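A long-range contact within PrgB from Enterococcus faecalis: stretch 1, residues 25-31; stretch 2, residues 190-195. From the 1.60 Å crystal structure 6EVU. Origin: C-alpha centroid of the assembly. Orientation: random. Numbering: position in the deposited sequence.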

# COMPACT_ATOMS: atom_id res chain seq x y z
N ALA A 25 -23.61 4.72 3.68
CA ALA A 25 -22.69 5.82 3.45
C ALA A 25 -21.44 5.64 4.31
O ALA A 25 -21.45 5.08 5.41
CB ALA A 25 -23.39 7.15 3.75
N ILE A 26 -20.31 6.05 3.75
CA ILE A 26 -19.07 6.05 4.52
C ILE A 26 -18.90 7.45 5.09
O ILE A 26 -18.80 8.42 4.34
CB ILE A 26 -17.88 5.69 3.63
CG1 ILE A 26 -18.17 4.42 2.85
CG2 ILE A 26 -16.66 5.54 4.50
CD1 ILE A 26 -17.53 4.44 1.48
N SER A 27 -18.86 7.56 6.41
CA SER A 27 -18.54 8.85 7.00
C SER A 27 -17.03 9.13 6.86
O SER A 27 -16.19 8.27 7.16
CB SER A 27 -18.98 8.91 8.47
OG SER A 27 -18.24 8.02 9.29
N LYS A 28 -16.70 10.33 6.37
CA LYS A 28 -15.30 10.74 6.25
C LYS A 28 -14.89 11.59 7.46
O LYS A 28 -14.53 12.76 7.36
CB LYS A 28 -15.06 11.46 4.93
CG LYS A 28 -16.09 11.16 3.82
CD LYS A 28 -15.80 9.92 2.96
CE LYS A 28 -16.57 9.96 1.62
NZ LYS A 28 -16.05 9.02 0.56
N ASN A 29 -14.89 10.94 8.62
CA ASN A 29 -14.53 11.63 9.86
C ASN A 29 -13.03 11.90 9.93
O ASN A 29 -12.60 12.96 10.41
CB ASN A 29 -14.96 10.77 11.04
CG ASN A 29 -16.29 10.07 10.80
OD1 ASN A 29 -16.37 8.85 10.59
ND2 ASN A 29 -17.36 10.87 10.81
N LEU A 30 -12.24 10.95 9.50
CA LEU A 30 -10.80 11.08 9.47
C LEU A 30 -10.39 11.72 8.16
O LEU A 30 -10.79 11.26 7.09
CB LEU A 30 -10.16 9.69 9.58
CG LEU A 30 -8.64 9.69 9.43
CD1 LEU A 30 -8.00 10.41 10.64
CD2 LEU A 30 -8.09 8.24 9.24
N VAL A 31 -9.63 12.81 8.25
CA VAL A 31 -9.08 13.50 7.09
C VAL A 31 -7.56 13.29 7.09
O VAL A 31 -6.85 13.85 7.93
CB VAL A 31 -9.42 15.00 7.12
CG1 VAL A 31 -8.90 15.73 5.83
CG2 VAL A 31 -10.97 15.20 7.34
N ASP A 190 -19.21 5.45 17.03
CA ASP A 190 -20.04 5.46 15.83
C ASP A 190 -19.41 6.26 14.69
O ASP A 190 -20.09 6.59 13.72
CB ASP A 190 -21.45 5.96 16.17
CG ASP A 190 -22.27 4.91 16.95
OD1 ASP A 190 -22.34 3.75 16.48
OD2 ASP A 190 -22.82 5.23 18.03
N SER A 191 -18.10 6.49 14.73
CA SER A 191 -17.43 7.28 13.71
C SER A 191 -16.10 6.62 13.39
O SER A 191 -15.02 7.19 13.64
CB SER A 191 -17.27 8.73 14.17
OG SER A 191 -18.57 9.30 14.43
N PRO A 192 -16.13 5.42 12.80
CA PRO A 192 -14.90 4.71 12.47
C PRO A 192 -14.03 5.49 11.50
O PRO A 192 -14.49 6.37 10.77
CB PRO A 192 -15.40 3.41 11.82
CG PRO A 192 -16.79 3.73 11.31
CD PRO A 192 -17.34 4.71 12.32
N PHE A 193 -12.74 5.18 11.55
CA PHE A 193 -11.80 5.65 10.53
C PHE A 193 -12.11 4.96 9.22
O PHE A 193 -12.40 3.75 9.18
CB PHE A 193 -10.36 5.27 10.90
CG PHE A 193 -9.78 6.04 12.02
CD1 PHE A 193 -10.32 7.24 12.46
CD2 PHE A 193 -8.65 5.55 12.66
CE1 PHE A 193 -9.70 7.95 13.51
CE2 PHE A 193 -8.04 6.27 13.68
CZ PHE A 193 -8.55 7.42 14.12
N ALA A 194 -12.01 5.71 8.13
CA ALA A 194 -12.10 5.13 6.80
C ALA A 194 -10.86 5.51 6.00
O ALA A 194 -10.46 6.69 5.96
CB ALA A 194 -13.39 5.57 6.09
N TYR A 195 -10.29 4.54 5.32
CA TYR A 195 -9.10 4.79 4.53
C TYR A 195 -9.20 4.07 3.20
O TYR A 195 -9.93 3.08 3.07
CB TYR A 195 -7.82 4.35 5.24
CG TYR A 195 -7.80 2.95 5.87
CD1 TYR A 195 -8.36 2.69 7.12
CD2 TYR A 195 -7.17 1.91 5.20
CE1 TYR A 195 -8.30 1.36 7.68
CE2 TYR A 195 -7.06 0.63 5.74
CZ TYR A 195 -7.63 0.36 6.97
OH TYR A 195 -7.51 -0.89 7.48
O HOH W 1 -13.33 8.32 8.42
O HOH W 2 -16.09 5.81 8.38
O HOH W 3 -12.03 8.99 6.12

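The most unusual feature of this contact is that water does the work usually left to direct backbone hydrogen bonds. No clear hydrogen bond joins residues 25-31 to residues 190-195, although the two segments, at least 162 positions apart in sequence wherever they touch, bury 350 Å² between them. Three water molecules occupy the gap instead.

The backbone arrangement goes with this. The touching parts run nearly at right angles, 91° apart end to end, rather than side by side as in a ladder of paired strands, even though Leu 30 and Phe 193 both lie in strands. The CA atoms of Leu 30 and Phe 193 are 5.6 Å apart, and those of Asn 29 and Ser 191 are 6.5 Å apart. A water, which can donate and accept at once, can link backbone groups without requiring the peptide groups to line up.

Water 2 donates to Ser 27 O at 2.7 Å and to Pro 192 O at 2.9 Å, tying two carbonyls that could not bond to each other because neither carries a proton. Water 3 lies farther along, 2.8 Å from both Leu 30 O and Ala 194 O, which are among the acceptors in reach of its protons. Water 1 sits among more groups: it accepts from Leu 30 N at 3.0 Å and, weakly, from Ala 194 N at 2.9 Å, while Ser 27 O at 3.1 Å and Pro 192 O at 3.3 Å are among the acceptors available to its protons. Within the first stretch, a weak bond from Asn 29 N to Ser 27 O, 3.3 Å long, adds a local tie across the bend.

Around this wet seam the side chains make dry contacts. Ala 194 points toward the first stretch, and its methyl is small enough to allow close approach: Ala 194 CB lies 3.6 Å from Ile 26 CG2 and 4.0 Å from Ser 27 O. Ile 26 is buried, and its branched side chain supplies a methyl at just this point.

Leu 30 has more of its surface covered by the other stretch than any other residue here. Its CB comes within 3.8 Å of Phe 193 CD1, and its t, p rotamer carries CD2 over one face of the ring, 4.2 Å from the centroid of Phe 193 and 24° off the ring normal. This is a CH-pi contact, in which a weakly polarized methyl meets the electron-rich face of an aromatic ring. Both residues are buried, as suits an apolar pair.

At the more open end, Asn 29 points toward the second stretch, where its polar side chain lies against the backbone of Ser 191 and Pro 192 as well as the Ser 191 side chain. The CA-to-CB bond of Pro 192 points away from the first stretch, and the residue makes its contacts through its carbonyl; lacking an amide proton, it has no backbone N-H to offer, but its oxygen serves the waters well.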